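Local structure of subclass B1 metallo-beta-lactamase (Myroides odoratimimus, 6T5L) at residues 117-122 and 138-143; 159-164 and 198-203; 183-188 and 226-231. The protein probably hydrolyses beta-lactam antibiotics, including carbapenems, as a zinc-dependent class B1 metallo-beta-lactamase. All blocks are in the same frame, centred on the assembly; numbering follows the deposited sequence.

Contact 1: residues 117-122 and 138-143; sequences VSKETI and DFDNSL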
# COMPACT_ATOMS: atom_id res chain seq x y z
N VAL A 117 -3.21 -6.74 9.57
CA VAL A 117 -4.05 -5.56 9.39
C VAL A 117 -4.35 -4.93 10.74
O VAL A 117 -4.33 -5.58 11.81
CB VAL A 117 -5.35 -5.95 8.62
CG1 VAL A 117 -6.04 -7.11 9.33
CG2 VAL A 117 -6.31 -4.75 8.43
N SER A 118 -4.57 -3.63 10.69
CA SER A 118 -4.79 -2.91 11.92
C SER A 118 -6.20 -3.18 12.41
O SER A 118 -7.11 -3.50 11.63
CB SER A 118 -4.59 -1.39 11.71
OG SER A 118 -5.77 -0.76 11.27
N LYS A 119 -6.39 -2.95 13.70
CA LYS A 119 -7.68 -3.25 14.34
C LYS A 119 -8.77 -2.28 13.88
O LYS A 119 -9.87 -2.71 13.54
CB LYS A 119 -7.53 -3.22 15.85
CG LYS A 119 -6.77 -4.44 16.41
CD LYS A 119 -6.59 -4.38 17.92
CE LYS A 119 -5.96 -5.64 18.46
NZ LYS A 119 -5.63 -5.49 19.91
N GLU A 120 -8.44 -1.00 13.73
CA GLU A 120 -9.44 -0.06 13.20
C GLU A 120 -9.83 -0.44 11.77
O GLU A 120 -11.01 -0.41 11.42
CB GLU A 120 -8.90 1.37 13.24
CG GLU A 120 -10.01 2.41 13.18
CD GLU A 120 -9.53 3.84 13.23
OE1 GLU A 120 -10.37 4.73 12.93
OE2 GLU A 120 -8.35 4.09 13.58
N THR A 121 -8.89 -0.93 10.98
CA THR A 121 -9.26 -1.36 9.63
C THR A 121 -10.26 -2.50 9.66
O THR A 121 -11.20 -2.53 8.84
CB THR A 121 -8.03 -1.77 8.82
OG1 THR A 121 -7.21 -0.64 8.60
CG2 THR A 121 -8.48 -2.32 7.46
N ILE A 122 -10.12 -3.43 10.62
CA ILE A 122 -11.06 -4.55 10.77
C ILE A 122 -12.43 -4.03 11.14
O ILE A 122 -13.45 -4.53 10.66
CB ILE A 122 -10.56 -5.57 11.82
CG1 ILE A 122 -9.21 -6.17 11.35
CG2 ILE A 122 -11.66 -6.73 12.16
CD1 ILE A 122 -8.64 -7.19 12.32
N ASP A 138 -3.45 -9.11 13.86
CA ASP A 138 -3.95 -7.74 14.04
C ASP A 138 -2.96 -6.86 14.79
O ASP A 138 -2.23 -7.33 15.65
CB ASP A 138 -5.28 -7.74 14.80
CG ASP A 138 -6.29 -8.68 14.18
OD1 ASP A 138 -6.08 -9.09 13.02
OD2 ASP A 138 -7.30 -8.98 14.85
N PHE A 139 -2.99 -5.56 14.51
CA PHE A 139 -2.10 -4.68 15.25
C PHE A 139 -2.82 -3.37 15.54
O PHE A 139 -3.73 -2.96 14.82
CB PHE A 139 -0.78 -4.43 14.49
CG PHE A 139 -0.93 -3.72 13.15
CD1 PHE A 139 -1.18 -4.43 12.01
CD2 PHE A 139 -0.81 -2.34 13.05
CE1 PHE A 139 -1.30 -3.81 10.77
CE2 PHE A 139 -0.92 -1.71 11.82
CZ PHE A 139 -1.15 -2.45 10.68
N ASP A 140 -2.44 -2.75 16.66
CA ASP A 140 -3.15 -1.54 17.04
C ASP A 140 -2.66 -0.38 16.19
O ASP A 140 -3.40 0.16 15.36
CB ASP A 140 -2.95 -1.28 18.53
CG ASP A 140 -3.70 -2.28 19.38
OD1 ASP A 140 -4.94 -2.23 19.34
OD2 ASP A 140 -3.05 -3.14 20.04
N ASN A 141 -1.39 -0.04 16.35
CA ASN A 141 -0.83 1.17 15.78
C ASN A 141 0.42 0.91 14.97
O ASN A 141 0.79 1.76 14.17
CB ASN A 141 -0.44 2.17 16.87
CG ASN A 141 -1.61 2.56 17.74
OD1 ASN A 141 -1.50 2.54 18.98
ND2 ASN A 141 -2.74 2.95 17.11
N SER A 142 1.10 -0.20 15.22
CA SER A 142 2.43 -0.38 14.69
C SER A 142 2.70 -1.86 14.56
O SER A 142 2.41 -2.65 15.47
CB SER A 142 3.50 0.27 15.57
OG SER A 142 4.70 -0.46 15.42
N LEU A 143 3.30 -2.23 13.43
CA LEU A 143 3.56 -3.61 13.06
C LEU A 143 5.02 -3.68 12.63
O LEU A 143 5.48 -2.84 11.86
CB LEU A 143 2.66 -4.09 11.91
CG LEU A 143 3.02 -5.46 11.32
CD1 LEU A 143 2.57 -6.68 12.27
CD2 LEU A 143 2.47 -5.66 9.91
O HOH W 1 -5.81 0.05 14.79
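The carbonyl oxygen of Phe139 takes two groups from 117-122. The backbone N of Lys119 donates a hydrogen bond to Phe139 O at 2.9 Å. Ser118 CA comes to 3.1 Å from Phe139 O in a CA-H...O contact. Val117 O is gripped in a similar way. It accepts a hydrogen bond from Phe139 N at 3.0 Å, and Asp138 CA adds a second CA-H...O contact.

The two backbone hydrogen bonds belong to a short parallel pairing, Val117 beside Asp138 and Ser118 beside Phe139. It closes a beta-alpha-beta unit formed by strand 116-118, helix 119-127 and strand 137-139. Ser118 ends its strand and is also the N-cap of helix 119-127. A water joins Glu120 N, in the first turn of the helix, to Asp140 O.

The side chains of Ser118 and Phe139 share one face of the sheet. Phe139 has CG between its backbone N and carbonyl carbon (chi1 63°), which starts the ring on the Ser118 side. Ser118 CB lies over the ring face, 3.9 Å from the ring centroid and 22° off the normal, a CH-pi contact. Leu143 CB covers the centre of the opposite ring face.

On the other side of the sheet Val117 and Asp138 run side by side. Ile122 crosses Asp138 at about a right angle, and its CD1 touches Asp138 CG at 3.3 Å. The carboxylate has its polar partner elsewhere, since Asp138 OD1 is hydrogen-bonded to Thr136 OG1.

Lys119 is exposed, with its chain extended beyond CG. Its CG packs 4.0 Å from Asp138 CB. Farther out, Lys119 NZ forms a salt bridge with Asp140, 3.4 Å from OD1. Its hydrogen bonds to the two carboxylate oxygens are weak.

Contact 2: residues 159-164 and 198-203; sequences EGHTKD and KEWSTT. With ZN (zinc ion), chain C.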
# COMPACT_ATOMS: atom_id res chain seq x y z
N GLU A 159 -5.54 10.19 11.31
CA GLU A 159 -6.53 10.16 10.26
C GLU A 159 -6.18 11.08 9.11
O GLU A 159 -5.52 12.12 9.28
CB GLU A 159 -7.91 10.55 10.82
CG GLU A 159 -8.28 9.66 12.03
CD GLU A 159 -9.65 9.90 12.56
OE1 GLU A 159 -9.92 9.32 13.64
OE2 GLU A 159 -10.46 10.65 11.96
N GLY A 160 -6.61 10.65 7.91
CA GLY A 160 -6.38 11.31 6.64
C GLY A 160 -7.45 11.01 5.60
O GLY A 160 -8.64 11.40 5.69
N HIS A 161 -6.95 10.37 4.54
CA HIS A 161 -7.79 9.80 3.49
C HIS A 161 -8.91 8.95 4.08
O HIS A 161 -10.06 9.02 3.63
CB HIS A 161 -6.91 8.97 2.53
CG HIS A 161 -7.70 8.18 1.53
ND1 HIS A 161 -8.29 8.77 0.44
CD2 HIS A 161 -8.05 6.87 1.51
CE1 HIS A 161 -8.94 7.84 -0.24
NE2 HIS A 161 -8.80 6.68 0.38
N THR A 162 -8.60 8.13 5.08
CA THR A 162 -9.60 7.44 5.88
C THR A 162 -9.20 7.59 7.33
O THR A 162 -8.09 8.02 7.62
CB THR A 162 -9.67 5.93 5.59
OG1 THR A 162 -8.35 5.39 5.82
CG2 THR A 162 -10.12 5.63 4.15
N LYS A 163 -10.00 7.02 8.23
CA LYS A 163 -9.70 7.06 9.65
C LYS A 163 -8.62 6.05 10.08
O LYS A 163 -7.98 6.27 11.13
CB LYS A 163 -10.98 6.81 10.46
CG LYS A 163 -12.17 7.72 10.09
CD LYS A 163 -13.13 8.01 11.24
CE LYS A 163 -14.03 9.20 10.88
NZ LYS A 163 -13.41 10.54 11.15
N ASP A 164 -8.39 5.01 9.27
CA ASP A 164 -7.53 3.88 9.58
C ASP A 164 -6.23 3.85 8.81
O ASP A 164 -5.42 2.97 9.05
CB ASP A 164 -8.32 2.58 9.31
CG ASP A 164 -8.69 2.35 7.80
OD1 ASP A 164 -9.14 3.25 7.07
OD2 ASP A 164 -8.54 1.18 7.37
N LYS A 198 -9.90 17.69 8.63
CA LYS A 198 -9.35 18.58 9.65
C LYS A 198 -7.97 18.09 10.09
O LYS A 198 -7.12 18.90 10.47
CB LYS A 198 -10.30 18.73 10.82
CG LYS A 198 -11.60 19.48 10.46
CD LYS A 198 -11.40 20.46 9.27
CE LYS A 198 -12.36 21.64 9.27
NZ LYS A 198 -12.81 22.01 7.87
N GLU A 199 -7.71 16.80 9.96
CA GLU A 199 -6.48 16.24 10.46
C GLU A 199 -5.52 15.79 9.38
O GLU A 199 -4.39 15.44 9.72
CB GLU A 199 -6.78 15.05 11.38
CG GLU A 199 -7.27 15.41 12.78
CD GLU A 199 -6.23 16.15 13.63
OE1 GLU A 199 -5.20 15.54 14.00
OE2 GLU A 199 -6.44 17.35 13.92
N TRP A 200 -5.95 15.69 8.12
CA TRP A 200 -5.07 15.11 7.09
C TRP A 200 -3.67 15.73 7.15
O TRP A 200 -2.64 15.04 7.11
CB TRP A 200 -5.67 15.35 5.68
CG TRP A 200 -5.23 14.42 4.62
CD1 TRP A 200 -3.96 13.95 4.42
CD2 TRP A 200 -6.05 13.85 3.57
NE1 TRP A 200 -3.93 13.07 3.35
CE2 TRP A 200 -5.19 13.00 2.79
CE3 TRP A 200 -7.39 13.97 3.20
CZ2 TRP A 200 -5.66 12.28 1.67
CZ3 TRP A 200 -7.86 13.25 2.11
CH2 TRP A 200 -7.00 12.37 1.37
N SER A 201 -3.60 17.04 7.19
CA SER A 201 -2.26 17.60 7.00
C SER A 201 -1.39 17.42 8.25
O SER A 201 -0.19 17.08 8.12
CB SER A 201 -2.36 19.05 6.60
OG SER A 201 -2.37 19.79 7.78
N THR A 202 -1.96 17.59 9.47
CA THR A 202 -1.13 17.32 10.65
C THR A 202 -0.69 15.84 10.66
O THR A 202 0.48 15.53 10.97
CB THR A 202 -1.80 17.72 11.97
OG1 THR A 202 -2.58 16.67 12.49
CG2 THR A 202 -2.67 18.90 11.84
N THR A 203 -1.55 14.93 10.20
CA THR A 203 -1.13 13.53 10.08
C THR A 203 0.12 13.42 9.20
O THR A 203 1.06 12.72 9.54
CB THR A 203 -2.24 12.65 9.51
OG1 THR A 203 -3.30 12.54 10.46
CG2 THR A 203 -1.74 11.23 9.25
ZN ZN C . -9.15 4.84 -0.02
O HOH W 2 -8.69 4.53 -1.16
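Trp200 lays one face of its indole against the backbone of Gly160 and His161. This is the tight part of the contact. His161 N sits 3.5 Å above the indole plane, over its centre, and Gly160 C lies on the same face, offset toward the rim. Gly160 CA makes a CH-pi contact over the five-membered ring, 16° off its normal. At the far end of the indole, Trp200 CH2 is 3.4 Å from His161 CA and also touches His161 CB. The two side chains lie side by side and point the same way, with Trp200 CH2 at the edge of the imidazole, near its plane.

His161 has CG anti to its backbone N (chi1 172°), which starts the ring toward the metal. Its NE2 binds zinc at 1.9 Å. His96 and His98 complete the three-histidine site of this metallo-beta-lactamase fold. The loop after strand 150-155 carries the third histidine, and Trp200 of helix 200-210 backs that loop. The indole is held in turn by a hydrogen bond from Trp200 NE1 to Leu181 O and by stacking on Phe237.

A second buried tie lies beside the indole. Thr203 OG1 donates a short hydrogen bond of 2.5 Å to Glu159 O, coming from above the carbonyl plane, 36° out of it.

Toward solvent the contact is looser. Glu199 meets Glu159 O with CB at 3.8 Å, but the chain bends at chi2 and its carboxylate is farther off. The Glu159 side chain makes no close approach to 198-203. Its OE2 accepts a hydrogen bond from Asn196 ND2 and pairs with exposed Lys163 NZ at 3.1 Å in a salt bridge.

Contact 3: residues 183-188 and 226-231; sequences KEIDAS and GIELFD
Glu228 and Leu229 are the residues of 226-231 that meet the loop residues Lys183, Glu184 and Ile185. The segment begins with Gly226, whose O accepts a hydrogen bond from Leu229 N. Gly226 N donates to Glu228 OE2 at 3.0 Å, a nearly straight bond of 165° that reaches the carboxylate from above its plane. Ile227 O accepts from Asp231 N.

Glu228 comes next. Its chain bends at chi2 (-84°), so CD turns aside while CG remains beside the loop. Ile185 crosses this side chain at about a right angle, and its CD1 lies 3.9 Å from Glu228 CG. The same methyl is 3.5 Å from Glu228 O.

Leu229 has the largest share of the contact and is buried. Its CG rests 3.4 Å from Lys183 O. Leu229 CD2 lies against Lys183 O and Glu184 CA, while Leu229 CD1 meets Ile185 CG1 at 3.8 Å. Ile185 and Leu229 also cross at about a right angle. Ile185 is the second residue of a type II beta turn, closed by the hydrogen bond from Ala187 N to Glu184 O.

Phe230 starts away from 183-188; its side chain touches Ile182, Val207 and Val217, and the next residue, Asp231, forms a salt bridge through OD1 with Lys208 of helix 200-210. Farther along helix 228-237, Thr233 OG1 is hydrogen-bonded to Lys183 N, and Tyr232 OH is hydrogen-bonded to Ala187 O. Leu229 thus sits between the loop and strand 216-219, where it packs on Val217 and Pro219, while Lys183 reaches across to Leu236 and to Trp200 of helix 200-210.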
# COMPACT_ATOMS: atom_id res chain seq x y z
N LYS A 183 -0.52 12.04 -1.58
CA LYS A 183 -0.82 12.37 -2.96
C LYS A 183 0.49 12.49 -3.75
O LYS A 183 1.55 12.73 -3.18
CB LYS A 183 -1.59 13.71 -3.07
CG LYS A 183 -2.97 13.79 -2.38
CD LYS A 183 -3.93 12.65 -2.77
CE LYS A 183 -5.36 13.04 -2.53
NZ LYS A 183 -6.25 11.91 -2.60
N GLU A 184 0.37 12.33 -5.06
CA GLU A 184 1.40 12.64 -6.03
C GLU A 184 1.42 14.15 -6.24
O GLU A 184 0.47 14.88 -5.87
CB GLU A 184 1.14 11.88 -7.34
CG GLU A 184 0.08 12.53 -8.22
CD GLU A 184 0.00 11.98 -9.67
OE1 GLU A 184 -1.13 11.96 -10.19
OE2 GLU A 184 1.05 11.62 -10.29
N ILE A 185 2.52 14.64 -6.80
CA ILE A 185 2.66 16.07 -7.06
C ILE A 185 1.52 16.54 -7.96
O ILE A 185 1.19 15.91 -8.97
CB ILE A 185 4.03 16.36 -7.67
CG1 ILE A 185 5.10 15.90 -6.69
CG2 ILE A 185 4.22 17.89 -7.93
CD1 ILE A 185 5.17 16.76 -5.38
N ASP A 186 0.88 17.63 -7.56
CA ASP A 186 -0.17 18.32 -8.29
C ASP A 186 -1.48 17.53 -8.38
O ASP A 186 -2.41 17.95 -9.08
CB ASP A 186 0.30 18.72 -9.70
CG ASP A 186 1.34 19.84 -9.66
OD1 ASP A 186 1.24 20.71 -8.75
OD2 ASP A 186 2.30 19.84 -10.48
N ALA A 187 -1.62 16.44 -7.64
CA ALA A 187 -2.92 15.79 -7.51
C ALA A 187 -4.04 16.75 -7.06
O ALA A 187 -3.82 17.78 -6.42
CB ALA A 187 -2.87 14.67 -6.47
N SER A 188 -5.26 16.36 -7.37
CA SER A 188 -6.42 16.96 -6.73
C SER A 188 -6.63 16.32 -5.36
O SER A 188 -6.00 15.32 -5.01
CB SER A 188 -7.65 16.78 -7.59
OG SER A 188 -7.29 16.87 -8.95
N GLY A 226 10.00 11.66 -4.08
CA GLY A 226 10.64 11.83 -2.78
C GLY A 226 9.74 12.46 -1.73
O GLY A 226 8.50 12.44 -1.81
N ILE A 227 10.38 12.99 -0.69
CA ILE A 227 9.66 13.57 0.44
C ILE A 227 8.84 14.79 0.04
O ILE A 227 7.95 15.21 0.80
CB ILE A 227 10.61 13.94 1.61
CG1 ILE A 227 11.77 14.80 1.11
CG2 ILE A 227 11.13 12.71 2.30
CD1 ILE A 227 12.77 15.08 2.19
N GLU A 228 9.09 15.35 -1.14
CA GLU A 228 8.25 16.42 -1.65
C GLU A 228 6.79 15.99 -1.84
O GLU A 228 5.89 16.84 -1.92
CB GLU A 228 8.89 16.96 -2.94
CG GLU A 228 8.80 16.06 -4.18
CD GLU A 228 9.90 14.95 -4.32
OE1 GLU A 228 10.74 14.73 -3.39
OE2 GLU A 228 9.87 14.29 -5.41
N LEU A 229 6.52 14.69 -1.88
CA LEU A 229 5.12 14.27 -1.90
C LEU A 229 4.49 14.54 -0.56
O LEU A 229 3.36 15.02 -0.50
CB LEU A 229 4.98 12.80 -2.27
CG LEU A 229 4.94 12.60 -3.78
CD1 LEU A 229 6.25 12.98 -4.52
CD2 LEU A 229 4.58 11.14 -4.05
N PHE A 230 5.23 14.29 0.53
CA PHE A 230 4.79 14.70 1.86
C PHE A 230 4.45 16.20 1.88
O PHE A 230 3.36 16.62 2.28
CB PHE A 230 5.89 14.45 2.89
CG PHE A 230 6.31 13.01 3.06
CD1 PHE A 230 5.51 11.94 2.65
CD2 PHE A 230 7.52 12.73 3.69
CE1 PHE A 230 5.90 10.64 2.86
CE2 PHE A 230 7.92 11.43 3.88
CZ PHE A 230 7.08 10.37 3.48
N ASP A 231 5.42 17.03 1.45
CA ASP A 231 5.25 18.47 1.52
C ASP A 231 4.04 18.90 0.73
O ASP A 231 3.23 19.71 1.19
CB ASP A 231 6.48 19.20 0.96
CG ASP A 231 7.68 19.11 1.86
OD1 ASP A 231 7.50 19.02 3.08
OD2 ASP A 231 8.81 19.21 1.32

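How the contacts relate
From the N terminus, contact 1 comes first. It closes the loop that holds helix 119-127 and hands the chain on to strand 142-147 of the five-stranded mixed sheet. Contact 2 follows in series and closes the chain between 164 and 198, which holds strands 167-170 and 175-179. The two still touch, through a probable hydrogen bond of 2.6 Å between Thr121 OG1 and Asp164 OD2. Contact 3 closes the chain between 188 and 226, with helix 200-210 and strand 216-219, and crosses contact 2. They meet where Trp200 packs by Lys183. Together they tie the zinc-ligand loop, the loop after strand 175-179, and helices 200-210 and 228-237. Contacts 1 and 3 do not touch.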